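Local structure of putative endo-1,4-beta-xylanase (5MSX) at residues I325-A330 with V380-T385; E351-S356 with G364-A369; A358-N363 with I453-I458; S392-V397 with L442-L447; H403-E408 with S429-V434. The protein probably hydrolyses arabinofuranosyl linkages in plant pectin, pairing a family 43 glycoside hydrolase domain with a calcium-binding F5/8 type C domain. All coordinates share one frame; numbering follows the deposited sequence.

How the interactions relate
All five contacts lie in the C-terminal beta-sandwich region, and their chemistry follows their place in it. Interaction 1, at the partly exposed edge, is held by backbone hydrogen bonds between neighbouring antiparallel strands. Interactions 2 and 3 share one calcium ion: 364-369 supplies Ser365, and 358-363 with 453-458 supplies four more ligands, so charge and coordination dominate there. Interactions 4 and 5 are buried and join strands across the sandwich, with axes about 10 to 11 Å apart. Strand 386-396 neighbours 425-436, and 438-448 neighbours 403-410, so both bridge the same two layers, interaction 4 by aliphatic and aromatic carbon, interaction 5 through a tyrosine-aspartate hydrogen bond.

Interaction 1: I325-A330 with V380-T385; sequences IDTVYA and VADLGT
Asp326 and Thr327 both face Asp382 in a classic beta bulge, which interrupts an antiparallel pairing of strands 325-330 and 378-383. The backbone bonds establish it: Asp382 O accepts from Asp326 N (2.9 Å) and from Thr327 N, the latter in the carbonyl plane on a lone pair, while Asp382 N returns a bond of 2.8 Å to Thr327 O. Beyond the bulge Tyr329 and Val380 form a hydrogen-bonded pair, with Val380 N 2.9 Å from Tyr329 O. Among the polar side chains, Thr327 and Asp382 lie side by side, and the Asp382 carboxylate finds its salt-bridge partner in Arg440.

Apolar contacts divide between the two faces. Ile325 CD1 and Val328 CG1 approach the methyl of Ala381, on the face where Ile458 and Trp456 also pack. On the other face, Tyr329 has CG between its backbone N and carbonyl carbon (chi1 55°), which carries the ring alongside Val380; Val380 CB sits over one ring face in a CH-pi contact, 4.0 Å from the centroid.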
# COMPACT_ATOMS: atom_id res chain seq x y z
N ILE C 325 16.57 36.77 -33.62
CA ILE C 325 17.57 37.72 -33.14
C ILE C 325 18.60 37.97 -34.25
O ILE C 325 19.03 37.03 -34.92
CB ILE C 325 18.22 37.23 -31.82
CG1 ILE C 325 17.16 37.24 -30.72
CG2 ILE C 325 19.41 38.11 -31.43
CD1 ILE C 325 17.60 36.66 -29.39
N ASP C 326 18.96 39.24 -34.46
CA ASP C 326 19.86 39.62 -35.57
C ASP C 326 21.35 39.55 -35.23
O ASP C 326 22.14 39.06 -36.02
CB ASP C 326 19.52 41.02 -36.08
CG ASP C 326 20.24 41.34 -37.37
OD1 ASP C 326 19.89 40.72 -38.40
OD2 ASP C 326 21.16 42.19 -37.35
N THR C 327 21.72 40.13 -34.08
CA THR C 327 23.07 40.01 -33.52
C THR C 327 23.03 40.05 -31.99
O THR C 327 22.04 40.51 -31.38
CB THR C 327 24.03 41.12 -34.00
OG1 THR C 327 23.47 42.40 -33.69
CG2 THR C 327 24.32 41.05 -35.49
N VAL C 328 24.11 39.58 -31.39
CA VAL C 328 24.30 39.61 -29.95
C VAL C 328 25.73 40.01 -29.68
O VAL C 328 26.59 39.83 -30.53
CB VAL C 328 24.04 38.24 -29.27
CG1 VAL C 328 22.56 37.98 -29.13
CG2 VAL C 328 24.68 37.10 -30.05
N TYR C 329 25.98 40.54 -28.49
CA TYR C 329 27.33 40.90 -28.05
C TYR C 329 27.28 41.07 -26.55
O TYR C 329 26.21 41.21 -26.00
CB TYR C 329 27.87 42.17 -28.74
CG TYR C 329 26.98 43.40 -28.62
CD1 TYR C 329 27.08 44.25 -27.52
CD2 TYR C 329 26.07 43.72 -29.62
CE1 TYR C 329 26.27 45.39 -27.41
CE2 TYR C 329 25.25 44.84 -29.52
CZ TYR C 329 25.36 45.67 -28.42
OH TYR C 329 24.56 46.78 -28.33
N ALA C 330 28.44 41.02 -25.90
CA ALA C 330 28.49 40.97 -24.45
C ALA C 330 29.64 41.79 -23.89
O ALA C 330 30.45 42.28 -24.63
CB ALA C 330 28.61 39.52 -23.99
N VAL C 380 23.67 41.61 -24.71
CA VAL C 380 22.66 42.39 -25.41
C VAL C 380 22.18 41.63 -26.62
O VAL C 380 22.99 41.23 -27.45
CB VAL C 380 23.26 43.73 -25.93
CG1 VAL C 380 22.43 44.35 -27.05
CG2 VAL C 380 23.45 44.73 -24.79
N ALA C 381 20.87 41.50 -26.77
CA ALA C 381 20.29 40.99 -27.98
C ALA C 381 19.78 42.17 -28.81
O ALA C 381 19.09 43.06 -28.28
CB ALA C 381 19.15 40.04 -27.65
N ASP C 382 20.12 42.16 -30.10
CA ASP C 382 19.69 43.14 -31.08
C ASP C 382 18.75 42.48 -32.09
O ASP C 382 19.19 41.81 -33.04
CB ASP C 382 20.91 43.73 -31.82
CG ASP C 382 20.53 44.84 -32.84
OD1 ASP C 382 19.35 45.19 -33.02
OD2 ASP C 382 21.45 45.38 -33.46
N LEU C 383 17.45 42.72 -31.90
CA LEU C 383 16.46 42.43 -32.93
C LEU C 383 16.76 43.36 -34.13
O LEU C 383 17.28 44.45 -33.93
CB LEU C 383 15.04 42.64 -32.39
CG LEU C 383 14.74 41.93 -31.07
CD1 LEU C 383 13.41 42.39 -30.51
CD2 LEU C 383 14.78 40.41 -31.24
N GLY C 384 16.48 42.95 -35.35
CA GLY C 384 16.82 43.81 -36.51
C GLY C 384 16.33 45.27 -36.40
O GLY C 384 17.04 46.19 -36.78
N THR C 385 15.12 45.45 -35.88
CA THR C 385 14.44 46.74 -35.77
C THR C 385 13.67 46.79 -34.45
O THR C 385 13.84 45.92 -33.59
CB THR C 385 13.42 46.90 -36.92
OG1 THR C 385 12.44 45.85 -36.80
CG2 THR C 385 14.08 46.83 -38.29

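Interaction 2: E351-S356 with G364-A369; sequences EYFVPS and GSRWMA. With CA (calcium ion), chain T.
The loop that supplies calcium ligands in the F5/8 type C domain runs past Glu351 and Phe353, and a buried salt bridge ties the two segments together beside the metal site. Arg366 grips Glu351 side-on: NE donates to OE2 at 2.9 Å and NH2 to OE1 at 2.9 Å. Both bonds are nearly straight (174° and 170°) and lie in the guanidinium plane, yet they meet the syn sides of the carboxylate oxygens from almost 30° out of its plane. The two side chains, each extended, cross at about a right angle.

Phe353 CE1 lies over one face of the guanidinium while NH2 comes to the edge of the phenyl ring. Along the same ring runs Met368, its CG 3.5 Å from Phe353 CD1. Met368 N donates to Phe353 O at 3.3 Å; the Trp367 ring meets Val354 C at its edge, and Pro355 CG approaches Trp367 CD1. A water accepts from Arg366 N at 3.0 Å and lies 2.7 Å from Glu351 OE2. Next to Arg366, Ser365 binds the calcium ion twice, through O at 2.4 Å and OG at 2.6 Å.

Glu351 OE2 also pairs with Arg281, so two arginines share one buried carboxylate; this would favour its ionised form and is likely to hold Arg366 in a fixed orientation directly after a metal ligand.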
# COMPACT_ATOMS: atom_id res chain seq x y z
N GLU C 351 35.73 23.75 -26.05
CA GLU C 351 34.47 24.48 -25.90
C GLU C 351 34.75 25.98 -26.00
O GLU C 351 35.64 26.49 -25.32
CB GLU C 351 33.83 24.22 -24.55
CG GLU C 351 32.42 24.83 -24.49
CD GLU C 351 31.66 24.58 -23.17
OE1 GLU C 351 32.24 24.02 -22.20
OE2 GLU C 351 30.45 24.95 -23.11
N TYR C 352 33.94 26.66 -26.81
CA TYR C 352 33.98 28.11 -26.92
C TYR C 352 32.78 28.67 -26.18
O TYR C 352 31.80 27.94 -25.89
CB TYR C 352 33.93 28.54 -28.39
CG TYR C 352 35.11 28.05 -29.20
CD1 TYR C 352 36.31 28.77 -29.21
CD2 TYR C 352 35.05 26.85 -29.93
CE1 TYR C 352 37.41 28.32 -29.92
CE2 TYR C 352 36.15 26.39 -30.65
CZ TYR C 352 37.33 27.12 -30.64
OH TYR C 352 38.43 26.70 -31.34
N PHE C 353 32.84 29.97 -25.92
CA PHE C 353 31.91 30.63 -24.98
C PHE C 353 31.31 31.89 -25.56
O PHE C 353 30.93 32.79 -24.80
CB PHE C 353 32.63 30.88 -23.66
CG PHE C 353 33.05 29.63 -22.97
CD1 PHE C 353 32.09 28.73 -22.49
CD2 PHE C 353 34.41 29.29 -22.84
CE1 PHE C 353 32.46 27.55 -21.86
CE2 PHE C 353 34.79 28.10 -22.20
CZ PHE C 353 33.81 27.23 -21.72
N VAL C 354 31.17 31.92 -26.89
CA VAL C 354 30.75 33.12 -27.59
C VAL C 354 29.27 33.48 -27.35
O VAL C 354 28.45 32.58 -27.13
CB VAL C 354 31.06 33.07 -29.10
CG1 VAL C 354 32.58 32.94 -29.33
CG2 VAL C 354 30.29 31.98 -29.84
N PRO C 355 28.92 34.79 -27.39
CA PRO C 355 27.54 35.27 -27.16
C PRO C 355 26.46 34.64 -28.05
O PRO C 355 25.35 34.40 -27.59
CB PRO C 355 27.64 36.77 -27.46
CG PRO C 355 29.08 37.11 -27.24
CD PRO C 355 29.81 35.90 -27.76
N SER C 356 26.76 34.39 -29.33
CA SER C 356 25.80 33.72 -30.22
C SER C 356 25.36 32.33 -29.71
O SER C 356 24.28 31.85 -30.09
CB SER C 356 26.37 33.61 -31.63
OG SER C 356 27.56 32.85 -31.60
N GLY C 364 23.46 22.37 -25.66
CA GLY C 364 24.85 22.01 -25.44
C GLY C 364 25.82 23.17 -25.47
O GLY C 364 26.97 23.01 -25.07
N SER C 365 25.38 24.34 -25.95
CA SER C 365 26.25 25.51 -26.01
C SER C 365 25.80 26.65 -25.11
O SER C 365 24.60 26.84 -24.86
CB SER C 365 26.31 26.01 -27.43
OG SER C 365 25.06 26.48 -27.88
N ARG C 366 26.78 27.42 -24.64
CA ARG C 366 26.53 28.53 -23.74
C ARG C 366 27.50 29.68 -23.98
O ARG C 366 28.68 29.47 -24.32
CB ARG C 366 26.71 28.06 -22.29
CG ARG C 366 27.96 27.23 -22.11
CD ARG C 366 28.13 26.76 -20.70
NE ARG C 366 29.31 25.94 -20.64
CZ ARG C 366 30.00 25.65 -19.55
NH1 ARG C 366 29.60 26.08 -18.38
NH2 ARG C 366 31.08 24.91 -19.65
N TRP C 367 26.98 30.90 -23.78
CA TRP C 367 27.84 32.08 -23.52
C TRP C 367 28.32 31.98 -22.10
O TRP C 367 27.57 31.56 -21.22
CB TRP C 367 27.08 33.39 -23.71
CG TRP C 367 27.77 34.61 -23.14
CD1 TRP C 367 28.94 35.17 -23.58
CD2 TRP C 367 27.34 35.41 -22.04
NE1 TRP C 367 29.27 36.26 -22.82
CE2 TRP C 367 28.30 36.45 -21.87
CE3 TRP C 367 26.22 35.38 -21.18
CZ2 TRP C 367 28.19 37.44 -20.87
CZ3 TRP C 367 26.11 36.38 -20.16
CH2 TRP C 367 27.11 37.39 -20.02
N MET C 368 29.57 32.35 -21.87
CA MET C 368 30.10 32.58 -20.53
C MET C 368 30.95 33.85 -20.53
O MET C 368 31.83 34.02 -21.39
CB MET C 368 30.96 31.40 -20.07
CG MET C 368 30.21 30.09 -19.87
SD MET C 368 29.26 30.09 -18.35
CE MET C 368 30.52 30.05 -17.10
N ALA C 369 30.69 34.73 -19.57
CA ALA C 369 31.53 35.90 -19.31
C ALA C 369 32.91 35.44 -18.83
O ALA C 369 33.04 34.36 -18.21
CB ALA C 369 30.89 36.79 -18.26
CA CA T . 23.07 27.56 -26.60
O HOH W 1 29.49 26.30 -25.22

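Interaction 3: A358-N363 with I453-I458; sequences AVDGAN and IWEWNI. With CA (calcium ion), chain T.
Four oxygens from the two segments close on one calcium ion: Asp360 OD1 at 2.4 Å, Ala362 O at 2.5 Å, Trp454 O at 2.4 Å and Glu455 OE2 at 2.6 Å. The Asp360 and Glu455 carboxylates are nearly coplanar, 13° apart, and their OD1 and OE2 lie 2.8 Å from each other, a closeness the shared cation accounts for. Phe357 and Ser365 complete the shell.

Glu455 reaches the metal by bending at chi2 (-54°), which brings its carboxylate up to the backbone N of Gly361; Gly361 N makes a weak bond to OE1. Asp360 OD1, besides binding calcium, accepts from Ala362 N at 3.2 Å, with the donor well above the carboxylate plane. This Asx turn bends 358-363 round the ion and sets Ala362 O toward it, and the positive phi of Gly361 (76°) suits glycine within that bend. On the strand side a classic beta bulge, Trp454 and Glu455 both facing Tyr395, brings a backbone carbonyl and the following side chain to the same metal.

Further out, Ala358 O accepts a weak bond from Trp456 N, and Ala358 CB rests on Ile453 CG2 at 4.0 Å. Asn363 OD1 lies across from Glu455 CG, while its ND2 is bonded to Ala28 O.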
# COMPACT_ATOMS: atom_id res chain seq x y z
N ALA C 358 24.37 31.89 -26.67
CA ALA C 358 23.16 32.19 -25.87
C ALA C 358 21.82 32.07 -26.64
O ALA C 358 20.76 31.86 -26.03
CB ALA C 358 23.27 33.57 -25.24
N VAL C 359 21.85 32.19 -27.98
CA VAL C 359 20.61 32.28 -28.80
C VAL C 359 20.60 31.37 -30.02
O VAL C 359 19.85 31.62 -30.97
CB VAL C 359 20.36 33.73 -29.28
CG1 VAL C 359 20.26 34.66 -28.07
CG2 VAL C 359 21.45 34.21 -30.23
N ASP C 360 21.42 30.32 -30.00
CA ASP C 360 21.49 29.39 -31.13
C ASP C 360 20.44 28.28 -31.11
O ASP C 360 20.34 27.54 -32.08
CB ASP C 360 22.91 28.79 -31.27
CG ASP C 360 23.38 28.02 -30.03
OD1 ASP C 360 22.70 27.98 -28.96
OD2 ASP C 360 24.51 27.47 -30.09
N GLY C 361 19.65 28.14 -30.05
CA GLY C 361 18.70 27.01 -29.96
C GLY C 361 19.34 25.64 -29.61
O GLY C 361 18.68 24.62 -29.73
N ALA C 362 20.59 25.61 -29.16
CA ALA C 362 21.24 24.34 -28.71
C ALA C 362 21.52 24.38 -27.22
O ALA C 362 22.18 25.28 -26.72
CB ALA C 362 22.51 24.12 -29.49
N ASN C 363 21.02 23.40 -26.49
CA ASN C 363 21.27 23.29 -25.05
C ASN C 363 22.68 22.82 -24.69
O ASN C 363 23.02 22.85 -23.51
CB ASN C 363 20.27 22.35 -24.41
CG ASN C 363 18.88 22.92 -24.37
OD1 ASN C 363 18.70 24.10 -24.49
ND2 ASN C 363 17.88 22.06 -24.20
N ILE C 453 24.82 31.92 -20.03
CA ILE C 453 23.52 31.58 -20.56
C ILE C 453 23.63 30.44 -21.60
O ILE C 453 24.34 30.57 -22.64
CB ILE C 453 22.87 32.81 -21.25
CG1 ILE C 453 22.73 34.00 -20.28
CG2 ILE C 453 21.50 32.46 -21.81
CD1 ILE C 453 22.00 35.19 -20.87
N TRP C 454 22.91 29.34 -21.33
CA TRP C 454 22.66 28.26 -22.32
C TRP C 454 21.72 28.69 -23.45
O TRP C 454 22.00 28.48 -24.63
CB TRP C 454 22.03 27.04 -21.63
CG TRP C 454 22.86 26.35 -20.61
CD1 TRP C 454 22.69 26.40 -19.27
CD2 TRP C 454 23.98 25.48 -20.84
NE1 TRP C 454 23.62 25.61 -18.63
CE2 TRP C 454 24.44 25.05 -19.58
CE3 TRP C 454 24.65 25.04 -22.00
CZ2 TRP C 454 25.55 24.19 -19.43
CZ3 TRP C 454 25.74 24.22 -21.86
CH2 TRP C 454 26.16 23.77 -20.59
N GLU C 455 20.57 29.26 -23.08
CA GLU C 455 19.54 29.66 -24.06
C GLU C 455 18.77 30.88 -23.58
O GLU C 455 18.44 30.98 -22.40
CB GLU C 455 18.53 28.52 -24.36
CG GLU C 455 19.00 27.51 -25.41
CD GLU C 455 19.43 28.18 -26.72
OE1 GLU C 455 18.61 28.93 -27.29
OE2 GLU C 455 20.59 28.00 -27.16
N TRP C 456 18.49 31.79 -24.51
CA TRP C 456 17.75 33.01 -24.20
C TRP C 456 16.73 33.15 -25.31
O TRP C 456 17.08 33.43 -26.46
CB TRP C 456 18.68 34.22 -24.13
CG TRP C 456 18.04 35.56 -23.81
CD1 TRP C 456 16.79 35.79 -23.29
CD2 TRP C 456 18.64 36.86 -23.97
NE1 TRP C 456 16.57 37.15 -23.16
CE2 TRP C 456 17.69 37.82 -23.56
CE3 TRP C 456 19.88 37.30 -24.45
CZ2 TRP C 456 17.95 39.20 -23.58
CZ3 TRP C 456 20.15 38.66 -24.47
CH2 TRP C 456 19.18 39.60 -24.05
N ASN C 457 15.49 32.88 -24.96
CA ASN C 457 14.39 32.86 -25.94
C ASN C 457 13.55 34.11 -25.73
O ASN C 457 13.18 34.44 -24.60
CB ASN C 457 13.54 31.61 -25.78
CG ASN C 457 14.32 30.34 -26.04
OD1 ASN C 457 15.22 30.30 -26.85
ND2 ASN C 457 13.97 29.30 -25.34
N ILE C 458 13.27 34.77 -26.84
CA ILE C 458 12.52 36.02 -26.88
C ILE C 458 11.29 35.75 -27.72
O ILE C 458 11.40 35.24 -28.83
CB ILE C 458 13.38 37.13 -27.50
CG1 ILE C 458 14.53 37.46 -26.52
CG2 ILE C 458 12.53 38.36 -27.82
CD1 ILE C 458 15.46 38.59 -26.96
CA CA T . 23.07 27.56 -26.60

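Interaction 4: S392-V397 with L442-L447; sequences SEIYFV and LRIKIL. With EDO (1,2-ethanediol), chain B.
Ile394 and Ile444 both carry CG1 anti to the carbonyl carbon (chi1 -55° and -65°), which turns these branches toward the facing strand, and a roughly extended chi2 carries each CD1 on to the meeting point. They meet tip to tip, Ile394 CD1 and Ile444 CD1 being 3.4 Å apart, tighter than usual van der Waals contact. Phe396 shares this first torsion and runs past Ile444 and Ile446, both of which point the opposite way. Its CE1 lies 3.8 Å from Ile446 CD1, which approaches the ring obliquely, and its CZ is 4.2 Å from Ile444 CG2, near the ring plane at the edge. Within its own strand, Ile394 CG2 sits over the centre of one face of the Phe396 ring.

No hydrogen bond joins the two segments: their axes are 10.7 Å apart at closest and inclined by 38°, the separation of strands facing each other across the core of a beta-sandwich. Side chains from both layers interlock between them, and Trp456 packs against Ile394, Leu442 and Ile444. Ser392 CB touches Leu442 CD2 at 4.1 Å.

An alanine in place of Phe396 would probably leave Ile446 CD1 and Ile444 CG2 without their partner across the core and uncover the Ile394 methyl. Phe396 also stacks with His403, and its backbone N donates to O1 of a 1,2-ethanediol molecule at 2.8 Å, probably a crystallisation additive.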
# COMPACT_ATOMS: atom_id res chain seq x y z
N SER C 392 10.57 37.40 -22.43
CA SER C 392 11.90 36.85 -22.45
C SER C 392 11.96 35.64 -21.52
O SER C 392 11.36 35.63 -20.44
CB SER C 392 12.91 37.93 -22.04
OG SER C 392 13.89 37.45 -21.14
N GLU C 393 12.69 34.62 -21.95
CA GLU C 393 12.92 33.42 -21.14
C GLU C 393 14.41 33.11 -21.17
O GLU C 393 14.99 32.87 -22.24
CB GLU C 393 12.08 32.26 -21.68
CG GLU C 393 10.61 32.64 -21.82
CD GLU C 393 9.65 31.46 -21.91
OE1 GLU C 393 10.06 30.36 -22.34
OE2 GLU C 393 8.47 31.66 -21.56
N ILE C 394 15.02 33.14 -19.99
CA ILE C 394 16.45 32.99 -19.84
C ILE C 394 16.81 31.72 -19.09
O ILE C 394 16.44 31.53 -17.93
CB ILE C 394 17.08 34.16 -19.05
CG1 ILE C 394 16.74 35.50 -19.71
CG2 ILE C 394 18.60 33.98 -18.99
CD1 ILE C 394 17.05 36.69 -18.81
N TYR C 395 17.61 30.89 -19.75
CA TYR C 395 18.14 29.69 -19.14
C TYR C 395 19.59 29.95 -18.79
O TYR C 395 20.46 29.84 -19.65
CB TYR C 395 18.04 28.55 -20.14
CG TYR C 395 16.63 28.12 -20.45
CD1 TYR C 395 15.90 28.71 -21.48
CD2 TYR C 395 16.03 27.09 -19.73
CE1 TYR C 395 14.60 28.29 -21.77
CE2 TYR C 395 14.75 26.66 -20.02
CZ TYR C 395 14.04 27.25 -21.03
OH TYR C 395 12.78 26.80 -21.26
N PHE C 396 19.86 30.32 -17.55
CA PHE C 396 21.23 30.57 -17.10
C PHE C 396 22.00 29.29 -16.86
O PHE C 396 21.43 28.21 -16.62
CB PHE C 396 21.30 31.43 -15.81
CG PHE C 396 20.75 32.84 -15.95
CD1 PHE C 396 21.54 33.87 -16.49
CD2 PHE C 396 19.44 33.16 -15.52
CE1 PHE C 396 21.03 35.17 -16.62
CE2 PHE C 396 18.94 34.46 -15.63
CZ PHE C 396 19.74 35.46 -16.19
N VAL C 397 23.32 29.44 -16.87
CA VAL C 397 24.25 28.38 -16.50
C VAL C 397 24.29 28.22 -14.97
O VAL C 397 24.25 29.21 -14.23
CB VAL C 397 25.67 28.70 -17.06
CG1 VAL C 397 26.69 27.72 -16.51
CG2 VAL C 397 25.66 28.68 -18.57
N LEU C 442 17.53 44.27 -26.06
CA LEU C 442 17.37 43.84 -24.67
C LEU C 442 18.74 43.63 -24.10
O LEU C 442 19.66 43.25 -24.83
CB LEU C 442 16.63 42.51 -24.56
CG LEU C 442 15.13 42.53 -24.29
CD1 LEU C 442 14.39 43.10 -25.50
CD2 LEU C 442 14.65 41.12 -23.93
N ARG C 443 18.85 43.80 -22.79
CA ARG C 443 20.07 43.58 -22.09
C ARG C 443 19.79 42.96 -20.76
O ARG C 443 18.89 43.41 -20.04
CB ARG C 443 20.81 44.91 -21.87
CG ARG C 443 22.11 44.77 -21.09
CD ARG C 443 22.97 46.02 -21.18
NE ARG C 443 22.55 47.06 -20.24
CZ ARG C 443 22.90 48.34 -20.30
NH1 ARG C 443 23.69 48.79 -21.28
NH2 ARG C 443 22.47 49.19 -19.38
N ILE C 444 20.61 41.98 -20.41
CA ILE C 444 20.58 41.35 -19.09
C ILE C 444 21.86 41.76 -18.42
O ILE C 444 22.91 41.68 -19.03
CB ILE C 444 20.56 39.82 -19.22
CG1 ILE C 444 19.26 39.38 -19.87
CG2 ILE C 444 20.74 39.13 -17.86
CD1 ILE C 444 19.41 38.15 -20.72
N LYS C 445 21.78 42.23 -17.18
CA LYS C 445 22.97 42.39 -16.35
C LYS C 445 22.85 41.38 -15.23
O LYS C 445 21.82 41.32 -14.58
CB LYS C 445 23.08 43.80 -15.76
CG LYS C 445 23.15 44.94 -16.77
CD LYS C 445 23.58 46.26 -16.12
CE LYS C 445 22.41 46.96 -15.46
NZ LYS C 445 22.83 47.89 -14.37
N ILE C 446 23.90 40.63 -14.96
CA ILE C 446 23.86 39.58 -13.97
C ILE C 446 24.47 40.11 -12.69
O ILE C 446 25.61 40.55 -12.68
CB ILE C 446 24.56 38.29 -14.47
CG1 ILE C 446 23.91 37.84 -15.78
CG2 ILE C 446 24.47 37.18 -13.42
CD1 ILE C 446 24.54 36.62 -16.43
N LEU C 447 23.70 40.03 -11.60
CA LEU C 447 24.08 40.58 -10.31
C LEU C 447 24.59 39.53 -9.35
O LEU C 447 25.54 39.79 -8.62
CB LEU C 447 22.88 41.31 -9.70
CG LEU C 447 22.38 42.55 -10.48
CD1 LEU C 447 20.96 42.93 -10.07
CD2 LEU C 447 23.34 43.72 -10.29
C1 EDO B . 18.56 29.65 -14.43
O1 EDO B . 17.85 30.04 -15.60
C2 EDO B . 18.48 30.58 -13.20
O2 EDO B . 19.14 30.18 -11.99

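Interaction 5: H403-E408 with S429-V434; sequences HAYVIE and SPHTDV. With EDO (1,2-ethanediol), chain B.
A hydrogen bond between a tyrosine and an aspartate, flanked by an aromatic pair, joins the buried faces of strands 403-410 and 425-436; the axes of strands 403-408 and 431-434 come within 9.9 Å. Tyr405 CG lies between its backbone N and carbonyl carbon, which points the ring at the facing strand. Tyr405 OH donates to Asp433 OD2 at 2.5 Å, on the syn side, 20° out of the carboxylate plane. The ring and carboxylate planes stand 63° apart, and OD2 lies in the ring plane, at its edge. Asp433 OD1 is bonded to His422 NE2, so both carboxylate oxygens are held.

Tyr405 also forms an offset edge-to-face pair with His431, its edge toward the imidazole face: centroids are 5.3 Å apart, planes at 77°, and Tyr405 CE1 comes 3.5 Å from His431 CD2. A phenylalanine in place of Tyr405 would probably leave Asp433 OD2 without its donor. Such inward-pointing residues from facing strands are typical of a beta-sandwich core, here of an F5/8 type C domain.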
# COMPACT_ATOMS: atom_id res chain seq x y z
N HIS C 403 19.96 32.89 -9.63
CA HIS C 403 20.48 34.11 -10.24
C HIS C 403 19.68 35.35 -9.84
O HIS C 403 18.47 35.28 -9.63
CB HIS C 403 20.45 34.00 -11.77
CG HIS C 403 21.52 33.12 -12.31
ND1 HIS C 403 21.47 31.75 -12.20
CD2 HIS C 403 22.68 33.40 -12.94
CE1 HIS C 403 22.55 31.23 -12.74
NE2 HIS C 403 23.30 32.20 -13.20
N ALA C 404 20.40 36.47 -9.78
CA ALA C 404 19.83 37.81 -9.63
C ALA C 404 20.23 38.61 -10.86
O ALA C 404 21.40 38.58 -11.27
CB ALA C 404 20.36 38.48 -8.37
N TYR C 405 19.29 39.31 -11.46
CA TYR C 405 19.58 40.04 -12.66
C TYR C 405 18.65 41.24 -12.83
O TYR C 405 17.68 41.42 -12.07
CB TYR C 405 19.49 39.13 -13.89
CG TYR C 405 18.10 38.65 -14.17
CD1 TYR C 405 17.52 37.65 -13.38
CD2 TYR C 405 17.36 39.19 -15.20
CE1 TYR C 405 16.23 37.21 -13.63
CE2 TYR C 405 16.06 38.75 -15.45
CZ TYR C 405 15.50 37.77 -14.65
OH TYR C 405 14.23 37.34 -14.89
N VAL C 406 18.99 42.04 -13.83
CA VAL C 406 18.23 43.19 -14.26
C VAL C 406 18.08 43.00 -15.74
O VAL C 406 19.06 42.72 -16.41
CB VAL C 406 19.01 44.51 -14.01
CG1 VAL C 406 18.18 45.71 -14.42
CG2 VAL C 406 19.44 44.62 -12.55
N ILE C 407 16.87 43.16 -16.24
CA ILE C 407 16.65 43.23 -17.68
C ILE C 407 16.24 44.65 -18.03
O ILE C 407 15.47 45.29 -17.29
CB ILE C 407 15.61 42.21 -18.20
CG1 ILE C 407 15.44 42.35 -19.72
CG2 ILE C 407 14.25 42.35 -17.52
CD1 ILE C 407 14.98 41.06 -20.39
N GLU C 408 16.78 45.13 -19.14
CA GLU C 408 16.53 46.47 -19.63
C GLU C 408 16.24 46.36 -21.11
O GLU C 408 16.63 45.40 -21.76
CB GLU C 408 17.77 47.34 -19.44
CG GLU C 408 18.17 47.57 -18.00
CD GLU C 408 19.61 48.00 -17.83
OE1 GLU C 408 20.52 47.38 -18.44
OE2 GLU C 408 19.85 48.94 -17.06
N SER C 429 14.49 27.73 -13.46
CA SER C 429 14.86 27.97 -14.87
C SER C 429 13.69 27.58 -15.74
O SER C 429 13.07 26.59 -15.46
CB SER C 429 16.09 27.15 -15.31
OG SER C 429 16.59 27.65 -16.55
N PRO C 430 13.34 28.34 -16.76
CA PRO C 430 13.97 29.61 -17.11
C PRO C 430 13.53 30.76 -16.19
O PRO C 430 12.63 30.60 -15.36
CB PRO C 430 13.51 29.83 -18.53
CG PRO C 430 12.17 29.13 -18.62
CD PRO C 430 12.19 28.02 -17.61
N HIS C 431 14.20 31.90 -16.31
CA HIS C 431 13.71 33.17 -15.75
C HIS C 431 12.93 33.91 -16.80
O HIS C 431 13.48 34.28 -17.84
CB HIS C 431 14.88 34.00 -15.28
CG HIS C 431 15.33 33.64 -13.91
ND1 HIS C 431 16.28 32.67 -13.67
CD2 HIS C 431 14.92 34.09 -12.71
CE1 HIS C 431 16.45 32.57 -12.36
NE2 HIS C 431 15.64 33.42 -11.76
N THR C 432 11.63 34.10 -16.54
CA THR C 432 10.69 34.65 -17.50
C THR C 432 10.29 36.08 -17.09
O THR C 432 9.98 36.31 -15.94
CB THR C 432 9.44 33.75 -17.63
OG1 THR C 432 9.82 32.48 -18.18
CG2 THR C 432 8.40 34.35 -18.58
N ASP C 433 10.32 37.01 -18.03
CA ASP C 433 9.92 38.41 -17.76
C ASP C 433 8.99 38.86 -18.86
O ASP C 433 9.37 38.87 -20.04
CB ASP C 433 11.14 39.35 -17.71
CG ASP C 433 12.05 39.06 -16.55
OD1 ASP C 433 11.66 39.31 -15.39
OD2 ASP C 433 13.16 38.57 -16.80
N VAL C 434 7.77 39.21 -18.49
CA VAL C 434 6.77 39.73 -19.43
C VAL C 434 7.08 41.21 -19.63
O VAL C 434 7.27 41.93 -18.66
CB VAL C 434 5.34 39.54 -18.88
CG1 VAL C 434 4.31 40.26 -19.74
CG2 VAL C 434 5.02 38.05 -18.78
C1 EDO B . 18.56 29.65 -14.43
O1 EDO B . 17.85 30.04 -15.60
C2 EDO B . 18.48 30.58 -13.20
O2 EDO B . 19.14 30.18 -11.99